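Side-chain contacts in bartonella effector protein (Bep) substrate of VirB T4SS (Bartonella sp. AR 15-3, PDB 4M16), which is translocated by the VirB type IV secretion system and, through its N-terminal Fic domain, probably transfers AMP from ATP to hydroxyl side chains of proteins: residues R68-A73 against N159-H164; L25-Y30 against E34-R39; E115-F120 against I152-A157. All coordinates share one frame; numbering follows the deposited sequence. Where two conformers were deposited one is given.

Contact 1. Residues R68-A73 against N159-H164; sequences RLFGSA and NEAVQH
L69 and F70 pack against A161 and V162 in a small, mainly buried apolar contact between two helices of the Fic domain. L69 and F70 lie late in helix 59-70. A161 and V162 lie near the start of helix 159-174. Together the two segments bury 153 Å². The backbones come nearest at L69 and V162, whose CA atoms are 7.5 Å apart.

L69 makes its contact through one methyl. L69 CD1 rests 3.7 Å from V162 CA, against the base of that side chain. L69 CD1 is also 3.8 Å from V162 CG2, and the two side chains cross obliquely. The second torsion of L69 is extended (chi2 164°), which carries CD1 forward onto helix 159-174. V162 has CG1 between its backbone N and carbonyl carbon (chi1 78°). This sends CG2 to L69.

F70 meets A161 at the edge of its ring. The methyl CB of A161 lies near the ring plane, 4.1 Å from F70 CZ. The F70 ring also meets the ring of H66, the planes at about 45°.

Further residues extend the apolar layer. L62 and L65 of helix 59-70 also touch V162, and I45 of helix 30-48 touches L69.

Segment 159-164 occupies the end of the Fic signature, where the motif loop runs directly into a helix. A161 and H164 stand where the usual motif has arginines. Packing of helix 159-174 against helix 59-70 belongs to the mainly helical core of the Fic fold.

Contact 2. Residues L25-Y30 against E34-R39; sequences LGIMGY and EKRCKR
L25 sets its CD1 methyl against R36 in two ways. L25 CD1 is 3.7 Å from R36 CG, and it also lies over one face of the guanidinium, 4.1 Å above the centre. The two side chains cross at about a right angle. R36 allows this because its chain bends at chi2 (60°), which brings the guanidinium round to the leucine.

I27 comes next and also crosses R36 at about a right angle. I27 CD1 is 4.1 Å from R36 CG and touches R36 CB at nearly the same distance. The loop here is tied back by its own carbonyls: I27 O accepts from N23 ND2, and M28 O from T20 OG1.

G29 is the N-cap of helix 30-48. Y30 follows in the first turn, where Y30 O accepts a bond from E34 N at 3.0 Å, with an N-H...O angle of 161°. The Y30 and E34 side chains run side by side and point the same way, ring and carboxylate planes about 80° apart. Y30 has two conformers, so this is tentative.

R36 NE has its polar partner in N40 OD1. The chemistry is thus split: L25 and I27 use the aliphatic stem and one flat face of R36, while its NE bonds along the helix.

Contact 3. Residues E115-F120 against I152-A157; sequences ENLKEF and IHPFRA
I152 and P154 meet N116 and L117, and no aromatic ring of either segment makes a close contact across. The rings of segment 152-157 serve other neighbours. H153 stacks on F107, and at its rim ND1 bonds to N150 O. F155 stacks on H66.

The contact itself is aliphatic and buries 197 Å². I152 reaches helix 110-126 with its CD1. An extended second torsion (chi2 176°) places I152 CD1 3.6 Å from N116 CB. I152 CD1 also lies 3.7 Å from N116 O and 4.0 Å from L117 N, so it rests on the helix backbone as well as on side chains.

L117 spans the two partners with its two methyls. L117 CD2 meets I152 CD1 at a slant, 4.1 Å away. L117 CD1 is 4.1 Å from P154 CB, with the leucine at about a right angle to the proline. R81 bonds to the backbone at H153 and P154.

At H153 a positive phi (47°) takes the chain out of helix 135-152 and into the motif loop. H153, P154 and F155 are the HPF that opens the Fic signature. Helix 110-126 packs on the end of helix 135-152 and on the proline of this motif.

In the fold
Contacts 1 and 3 share the Fic signature: H153 opens it in contact 3, and segment 159-164 holds its end. Their centres are about 14 Å apart. E160 OE2 and H153 NE2 are 2.6 Å apart, a probable hydrogen bond. V162 CG1 packs 3.8 Å from F155 CE2. Contact 3 nests in the loop contact 1 closes. In active Fic relatives this motif forms the nucleotide-transfer site, probably also here. It is divergent, with A157 at the usual acidic position, so the site may work differently. Surface contact 2 lies about 13 Å from contact 1, centre to centre, and meets it where C37 SG packs 3.8 Å from A73 CB. Contacts 2 and 3 do not touch; nearest atoms are about 8 Å apart.

Contact 1. Residues R68-A73 against N159-H164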
loop_
_atom_site.group_PDB
_atom_site.type_symbol
_atom_site.label_atom_id
_atom_site.label_comp_id
_atom_site.label_asym_id
_atom_site.label_seq_id
_atom_site.Cartn_x
_atom_site.Cartn_y
_atom_site.Cartn_z
ATOM N N ARG A 68 -8.812 9.259 -1.144
ATOM C CA ARG A 68 -9.324 9.655 0.174
ATOM C C ARG A 68 -8.240 10.020 1.184
ATOM O O ARG A 68 -8.336 11.050 1.893
ATOM C CB ARG A 68 -10.198 8.536 0.788
ATOM C CG ARG A 68 -11.549 8.311 0.094
ATOM C CD ARG A 68 -12.528 9.467 0.308
ATOM N NE ARG A 68 -12.782 9.670 1.736
ATOM C CZ ARG A 68 -13.590 8.931 2.493
ATOM N NH1 ARG A 68 -14.290 7.933 1.975
ATOM N NH2 ARG A 68 -13.681 9.190 3.789
ATOM N N LEU A 69 -7.239 9.149 1.252
ATOM C CA LEU A 69 -6.169 9.254 2.243
ATOM C C LEU A 69 -5.257 10.457 2.006
ATOM O O LEU A 69 -4.812 11.044 2.955
ATOM C CB LEU A 69 -5.297 7.997 2.287
ATOM C CG LEU A 69 -5.934 6.774 2.955
ATOM C CD1 LEU A 69 -5.226 5.427 2.644
ATOM C CD2 LEU A 69 -6.045 6.996 4.427
ATOM N N PHE A 70 -4.989 10.795 0.755
ATOM C CA PHE A 70 -3.937 11.759 0.391
ATOM C C PHE A 70 -4.396 12.894 -0.521
ATOM O O PHE A 70 -3.564 13.675 -0.997
ATOM C CB PHE A 70 -2.797 11.001 -0.331
ATOM C CG PHE A 70 -2.128 9.993 0.531
ATOM C CD1 PHE A 70 -1.327 10.417 1.581
ATOM C CD2 PHE A 70 -2.352 8.625 0.364
ATOM C CE1 PHE A 70 -0.762 9.529 2.463
ATOM C CE2 PHE A 70 -1.747 7.717 1.239
ATOM C CZ PHE A 70 -0.948 8.158 2.263
ATOM N N GLY A 71 -5.688 13.015 -0.744
ATOM C CA GLY A 71 -6.235 13.951 -1.696
ATOM C C GLY A 71 -6.120 15.370 -1.215
ATOM O O GLY A 71 -5.878 16.291 -2.021
ATOM N N SER A 72 -6.190 15.572 0.104
ATOM C CA SER A 72 -5.918 16.910 0.625
ATOM C C SER A 72 -4.480 17.383 0.411
ATOM O O SER A 72 -4.215 18.624 0.336
ATOM C CB SER A 72 -6.285 17.015 2.107
ATOM O OG SER A 72 -7.698 16.999 2.218
ATOM N N ALA A 73 -3.551 16.433 0.309
ATOM C CA ALA A 73 -2.124 16.764 0.176
ATOM C C ALA A 73 -1.567 16.776 -1.235
ATOM O O ALA A 73 -0.779 17.678 -1.586
ATOM C CB ALA A 73 -1.296 15.858 1.057
ATOM N N ASN A 159 1.866 4.121 -0.538
ATOM C CA ASN A 159 1.518 2.733 -0.820
ATOM C C ASN A 159 1.206 1.856 0.354
ATOM O O ASN A 159 0.232 1.074 0.319
ATOM C CB ASN A 159 2.604 2.059 -1.656
ATOM C CG ASN A 159 2.707 2.646 -3.073
ATOM O OD1 ASN A 159 1.948 2.287 -3.932
ATOM N ND2 ASN A 159 3.698 3.493 -3.309
ATOM N N GLU A 160 2.058 1.904 1.363
ATOM C CA GLU A 160 1.891 1.056 2.511
ATOM C C GLU A 160 0.590 1.413 3.256
ATOM O O GLU A 160 -0.149 0.557 3.648
ATOM C CB GLU A 160 3.124 1.190 3.419
ATOM C CG GLU A 160 4.426 0.682 2.773
ATOM C CD GLU A 160 5.229 1.724 1.944
ATOM O OE1 GLU A 160 4.971 2.914 2.104
ATOM O OE2 GLU A 160 6.204 1.356 1.175
ATOM N N ALA A 161 0.338 2.707 3.446
ATOM C CA ALA A 161 -0.820 3.133 4.203
ATOM C C ALA A 161 -2.098 2.670 3.514
ATOM O O ALA A 161 -3.016 2.165 4.143
ATOM C CB ALA A 161 -0.825 4.667 4.348
ATOM N N VAL A 162 -2.165 2.844 2.206
ATOM C CA VAL A 162 -3.352 2.399 1.473
ATOM C C VAL A 162 -3.556 0.858 1.426
ATOM O O VAL A 162 -4.649 0.365 1.685
ATOM C CB VAL A 162 -3.424 3.078 0.101
ATOM C CG1 VAL A 162 -2.493 2.449 -0.856
ATOM C CG2 VAL A 162 -4.894 3.109 -0.371
ATOM N N GLN A 163 -2.498 0.113 1.210
ATOM C CA GLN A 163 -2.584 -1.337 1.206
ATOM C C GLN A 163 -3.007 -1.901 2.544
ATOM O O GLN A 163 -3.791 -2.839 2.547
ATOM C CB GLN A 163 -1.348 -1.993 0.637
ATOM C CG GLN A 163 -0.066 -2.018 1.495
ATOM C CD GLN A 163 1.187 -2.479 0.702
ATOM O OE1 GLN A 163 1.105 -2.797 -0.490
ATOM N NE2 GLN A 163 2.366 -2.518 1.382
ATOM N N HIS A 164 -2.594 -1.293 3.665
ATOM C CA HIS A 164 -3.056 -1.702 4.971
ATOM C C HIS A 164 -4.578 -1.579 5.105
ATOM O O HIS A 164 -5.231 -2.526 5.524
ATOM C CB HIS A 164 -2.372 -0.968 6.117
ATOM C CG HIS A 164 -0.912 -1.200 6.162
ATOM N ND1 HIS A 164 -0.039 -0.333 6.773
ATOM C CD2 HIS A 164 -0.153 -2.151 5.575
ATOM C CE1 HIS A 164 1.192 -0.771 6.608
ATOM N NE2 HIS A 164 1.150 -1.867 5.884
#

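Contact 2. Residues L25-Y30 against E34-R39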
loop_
_atom_site.group_PDB
_atom_site.type_symbol
_atom_site.label_atom_id
_atom_site.label_comp_id
_atom_site.label_asym_id
_atom_site.label_seq_id
_atom_site.Cartn_x
_atom_site.Cartn_y
_atom_site.Cartn_z
ATOM N N LEU A 25 -0.832 21.851 0.066
ATOM C CA LEU A 25 -0.777 22.749 1.218
ATOM C C LEU A 25 0.359 23.749 1.098
ATOM O O LEU A 25 0.477 24.650 1.908
ATOM C CB LEU A 25 -0.650 21.901 2.490
ATOM C CG LEU A 25 -1.780 20.881 2.669
ATOM C CD1 LEU A 25 -1.457 19.975 3.818
ATOM C CD2 LEU A 25 -3.119 21.582 2.885
ATOM N N GLY A 26 1.246 23.594 0.104
ATOM C CA GLY A 26 2.357 24.533 -0.040
ATOM C C GLY A 26 3.358 24.397 1.091
ATOM O O GLY A 26 4.098 25.336 1.404
ATOM N N ILE A 27 3.377 23.223 1.712
ATOM C CA ILE A 27 4.324 22.943 2.782
ATOM C C ILE A 27 5.718 22.568 2.233
ATOM O O ILE A 27 5.873 21.545 1.574
ATOM C CB ILE A 27 3.801 21.827 3.713
ATOM C CG1 ILE A 27 2.502 22.244 4.426
ATOM C CG2 ILE A 27 4.823 21.494 4.782
ATOM C CD1 ILE A 27 1.806 21.087 5.131
ATOM N N MET A 28 6.727 23.403 2.515
ATOM C CA MET A 28 8.080 23.240 1.963
ATOM C C MET A 28 9.023 22.344 2.778
ATOM O O MET A 28 10.019 21.852 2.210
ATOM C CB MET A 28 8.758 24.610 1.755
ATOM C CG MET A 28 7.950 25.548 0.899
ATOM S SD MET A 28 7.942 24.910 -0.796
ATOM C CE MET A 28 6.207 25.137 -1.094
ATOM N N GLY A 29 8.740 22.183 4.071
ATOM C CA GLY A 29 9.530 21.354 4.983
ATOM C C GLY A 29 9.178 19.884 4.874
ATOM O O GLY A 29 7.995 19.540 4.933
ATOM N N TYR A 30 10.177 19.014 4.671
ATOM C CA TYR A 30 9.972 17.549 4.522
ATOM C C TYR A 30 9.295 16.943 5.741
ATOM O O TYR A 30 8.309 16.158 5.642
ATOM C CB TYR A 30 11.330 16.868 4.318
ATOM C CG TYR A 30 11.383 15.335 4.312
ATOM C CD1 TYR A 30 11.456 14.595 5.501
ATOM C CD2 TYR A 30 11.466 14.639 3.116
ATOM C CE1 TYR A 30 11.550 13.213 5.486
ATOM C CE2 TYR A 30 11.575 13.263 3.089
ATOM C CZ TYR A 30 11.622 12.556 4.270
ATOM O OH TYR A 30 11.721 11.199 4.198
ATOM N N GLU A 34 5.449 15.426 6.074
ATOM C CA GLU A 34 5.266 14.034 6.466
ATOM C C GLU A 34 4.287 13.908 7.626
ATOM O O GLU A 34 3.342 13.106 7.552
ATOM C CB GLU A 34 6.608 13.323 6.827
ATOM C CG GLU A 34 6.358 11.823 6.872
ATOM C CD GLU A 34 7.503 10.951 7.327
ATOM O OE1 GLU A 34 8.669 11.192 6.952
ATOM O OE2 GLU A 34 7.198 9.957 8.025
ATOM N N LYS A 35 4.514 14.693 8.681
ATOM C CA LYS A 35 3.626 14.733 9.857
ATOM C C LYS A 35 2.208 15.082 9.494
ATOM O O LYS A 35 1.250 14.465 9.994
ATOM C CB LYS A 35 4.133 15.713 10.894
ATOM N N ARG A 36 2.051 16.000 8.559
ATOM C CA ARG A 36 0.713 16.459 8.193
ATOM C C ARG A 36 -0.032 15.437 7.353
ATOM O O ARG A 36 -1.223 15.205 7.589
ATOM C CB ARG A 36 0.761 17.833 7.513
ATOM C CG ARG A 36 -0.558 18.281 6.966
ATOM C CD ARG A 36 -1.629 18.383 8.054
ATOM N NE ARG A 36 -2.829 19.067 7.592
ATOM C CZ ARG A 36 -3.009 20.395 7.609
ATOM N NH1 ARG A 36 -2.093 21.222 8.095
ATOM N NH2 ARG A 36 -4.138 20.890 7.131
ATOM N N CYS A 37 0.688 14.765 6.456
ATOM C CA CYS A 37 0.162 13.623 5.744
ATOM C C CYS A 37 -0.316 12.541 6.679
ATOM O O CYS A 37 -1.390 11.972 6.442
ATOM C CB CYS A 37 1.111 13.086 4.679
ATOM S SG CYS A 37 1.246 14.236 3.302
ATOM N N LYS A 38 0.445 12.229 7.722
ATOM C CA LYS A 38 0.027 11.193 8.642
ATOM C C LYS A 38 -1.238 11.604 9.359
ATOM O O LYS A 38 -2.153 10.796 9.511
ATOM C CB LYS A 38 1.119 10.917 9.672
ATOM C CG LYS A 38 2.246 10.073 9.111
ATOM C CD LYS A 38 3.105 9.442 10.187
ATOM C CE LYS A 38 4.388 8.906 9.574
ATOM N NZ LYS A 38 4.922 7.863 10.451
ATOM N N ARG A 39 -1.287 12.857 9.822
ATOM C CA ARG A 39 -2.472 13.343 10.516
ATOM C C ARG A 39 -3.718 13.307 9.656
ATOM O O ARG A 39 -4.750 12.791 10.077
ATOM C CB ARG A 39 -2.252 14.772 11.038
ATOM C CG ARG A 39 -1.228 14.838 12.136
ATOM C CD ARG A 39 -1.245 16.152 12.947
ATOM N NE ARG A 39 -0.989 17.357 12.161
ATOM C CZ ARG A 39 0.214 17.805 11.757
ATOM N NH1 ARG A 39 1.349 17.155 12.033
ATOM N NH2 ARG A 39 0.287 18.921 11.041
#

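Contact 3. Residues E115-F120 against I152-A157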
loop_
_atom_site.group_PDB
_atom_site.type_symbol
_atom_site.label_atom_id
_atom_site.label_comp_id
_atom_site.label_asym_id
_atom_site.label_seq_id
_atom_site.Cartn_x
_atom_site.Cartn_y
_atom_site.Cartn_z
ATOM N N GLU A 115 -0.701 -3.894 -16.180
ATOM C CA GLU A 115 -0.853 -5.329 -16.319
ATOM C C GLU A 115 -0.920 -6.051 -14.940
ATOM O O GLU A 115 -1.716 -6.999 -14.734
ATOM C CB GLU A 115 0.342 -5.820 -17.136
ATOM C CG GLU A 115 0.565 -7.298 -17.098
ATOM C CD GLU A 115 1.489 -7.780 -18.220
ATOM O OE1 GLU A 115 2.582 -7.181 -18.416
ATOM O OE2 GLU A 115 1.095 -8.776 -18.881
ATOM N N ASN A 116 -0.040 -5.649 -14.040
ATOM C CA ASN A 116 0.051 -6.257 -12.733
ATOM C C ASN A 116 -1.191 -5.984 -11.887
ATOM O O ASN A 116 -1.702 -6.880 -11.193
ATOM C CB ASN A 116 1.333 -5.836 -11.996
ATOM C CG ASN A 116 2.629 -6.417 -12.603
ATOM O OD1 ASN A 116 2.637 -7.396 -13.386
ATOM N ND2 ASN A 116 3.724 -5.843 -12.223
ATOM N N LEU A 117 -1.695 -4.761 -11.928
ATOM C CA LEU A 117 -2.960 -4.442 -11.244
ATOM C C LEU A 117 -4.145 -5.218 -11.811
ATOM O O LEU A 117 -5.067 -5.678 -11.058
ATOM C CB LEU A 117 -3.232 -2.935 -11.280
ATOM C CG LEU A 117 -2.305 -2.048 -10.423
ATOM C CD1 LEU A 117 -2.555 -0.543 -10.633
ATOM C CD2 LEU A 117 -2.430 -2.383 -8.944
ATOM N N LYS A 118 -4.163 -5.368 -13.139
ATOM C CA LYS A 118 -5.151 -6.252 -13.767
ATOM C C LYS A 118 -5.062 -7.668 -13.206
ATOM O O LYS A 118 -6.082 -8.301 -12.920
ATOM C CB LYS A 118 -4.996 -6.330 -15.309
ATOM N N GLU A 119 -3.845 -8.174 -13.085
ATOM C CA GLU A 119 -3.629 -9.562 -12.563
ATOM C C GLU A 119 -4.109 -9.672 -11.091
ATOM O O GLU A 119 -4.807 -10.600 -10.715
ATOM C CB GLU A 119 -2.160 -9.978 -12.686
ATOM C CG GLU A 119 -1.683 -10.183 -14.114
ATOM C CD GLU A 119 -0.170 -10.294 -14.281
ATOM O OE1 GLU A 119 0.609 -9.591 -13.618
ATOM O OE2 GLU A 119 0.259 -11.061 -15.175
ATOM N N PHE A 120 -3.759 -8.683 -10.282
ATOM C CA PHE A 120 -4.269 -8.555 -8.912
ATOM C C PHE A 120 -5.808 -8.620 -8.920
ATOM O O PHE A 120 -6.423 -9.414 -8.130
ATOM C CB PHE A 120 -3.711 -7.256 -8.302
ATOM C CG PHE A 120 -4.176 -6.924 -6.911
ATOM C CD1 PHE A 120 -3.504 -7.404 -5.771
ATOM C CD2 PHE A 120 -5.178 -6.007 -6.734
ATOM C CE1 PHE A 120 -3.938 -7.034 -4.496
ATOM C CE2 PHE A 120 -5.636 -5.643 -5.491
ATOM C CZ PHE A 120 -5.015 -6.163 -4.365
ATOM N N ILE A 152 4.135 -4.378 -6.336
ATOM C CA ILE A 152 3.661 -3.450 -7.360
ATOM C C ILE A 152 3.925 -1.967 -7.007
ATOM O O ILE A 152 4.500 -1.240 -7.839
ATOM C CB ILE A 152 2.152 -3.620 -7.719
ATOM C CG1 ILE A 152 1.890 -4.997 -8.282
ATOM C CG2 ILE A 152 1.806 -2.607 -8.807
ATOM C CD1 ILE A 152 0.417 -5.298 -8.573
ATOM N N HIS A 153 3.568 -1.565 -5.773
ATOM C CA HIS A 153 3.801 -0.233 -5.259
ATOM C C HIS A 153 3.356 0.772 -6.309
ATOM O O HIS A 153 4.162 1.563 -6.797
ATOM C CB HIS A 153 5.274 -0.002 -4.871
ATOM C CG HIS A 153 5.483 0.238 -3.403
ATOM N ND1 HIS A 153 5.061 -0.661 -2.445
ATOM C CD2 HIS A 153 6.081 1.245 -2.741
ATOM C CE1 HIS A 153 5.414 -0.221 -1.254
ATOM N NE2 HIS A 153 5.998 0.956 -1.411
ATOM N N PRO A 154 2.064 0.735 -6.665
ATOM C CA PRO A 154 1.576 1.459 -7.806
ATOM C C PRO A 154 1.501 3.002 -7.690
ATOM O O PRO A 154 1.281 3.625 -8.699
ATOM C CB PRO A 154 0.156 0.909 -7.980
ATOM C CG PRO A 154 -0.279 0.517 -6.611
ATOM C CD PRO A 154 0.989 -0.034 -6.004
ATOM N N PHE A 155 1.568 3.569 -6.491
ATOM C CA PHE A 155 1.538 5.049 -6.287
ATOM C C PHE A 155 2.918 5.682 -6.088
ATOM O O PHE A 155 3.855 5.011 -5.653
ATOM C CB PHE A 155 0.616 5.393 -5.088
ATOM C CG PHE A 155 -0.739 4.783 -5.194
ATOM C CD1 PHE A 155 -1.681 5.294 -6.056
ATOM C CD2 PHE A 155 -1.070 3.639 -4.450
ATOM C CE1 PHE A 155 -2.936 4.664 -6.199
ATOM C CE2 PHE A 155 -2.289 3.019 -4.597
ATOM C CZ PHE A 155 -3.259 3.557 -5.435
ATOM N N ARG A 156 3.044 7.001 -6.356
ATOM C CA ARG A 156 4.285 7.680 -6.054
ATOM C C ARG A 156 4.706 7.510 -4.599
ATOM O O ARG A 156 5.877 7.306 -4.309
ATOM C CB ARG A 156 4.247 9.171 -6.450
ATOM C CG ARG A 156 5.513 9.930 -6.133
ATOM C CD ARG A 156 6.719 9.328 -6.782
ATOM N NE ARG A 156 7.884 10.073 -6.394
ATOM C CZ ARG A 156 8.510 9.998 -5.212
ATOM N NH1 ARG A 156 8.079 9.235 -4.185
ATOM N NH2 ARG A 156 9.547 10.735 -5.014
ATOM N N ALA A 157 3.756 7.571 -3.695
ATOM C CA ALA A 157 4.015 7.405 -2.285
ATOM C C ALA A 157 2.678 7.070 -1.599
ATOM O O ALA A 157 1.609 7.172 -2.214
ATOM C CB ALA A 157 4.585 8.692 -1.680
#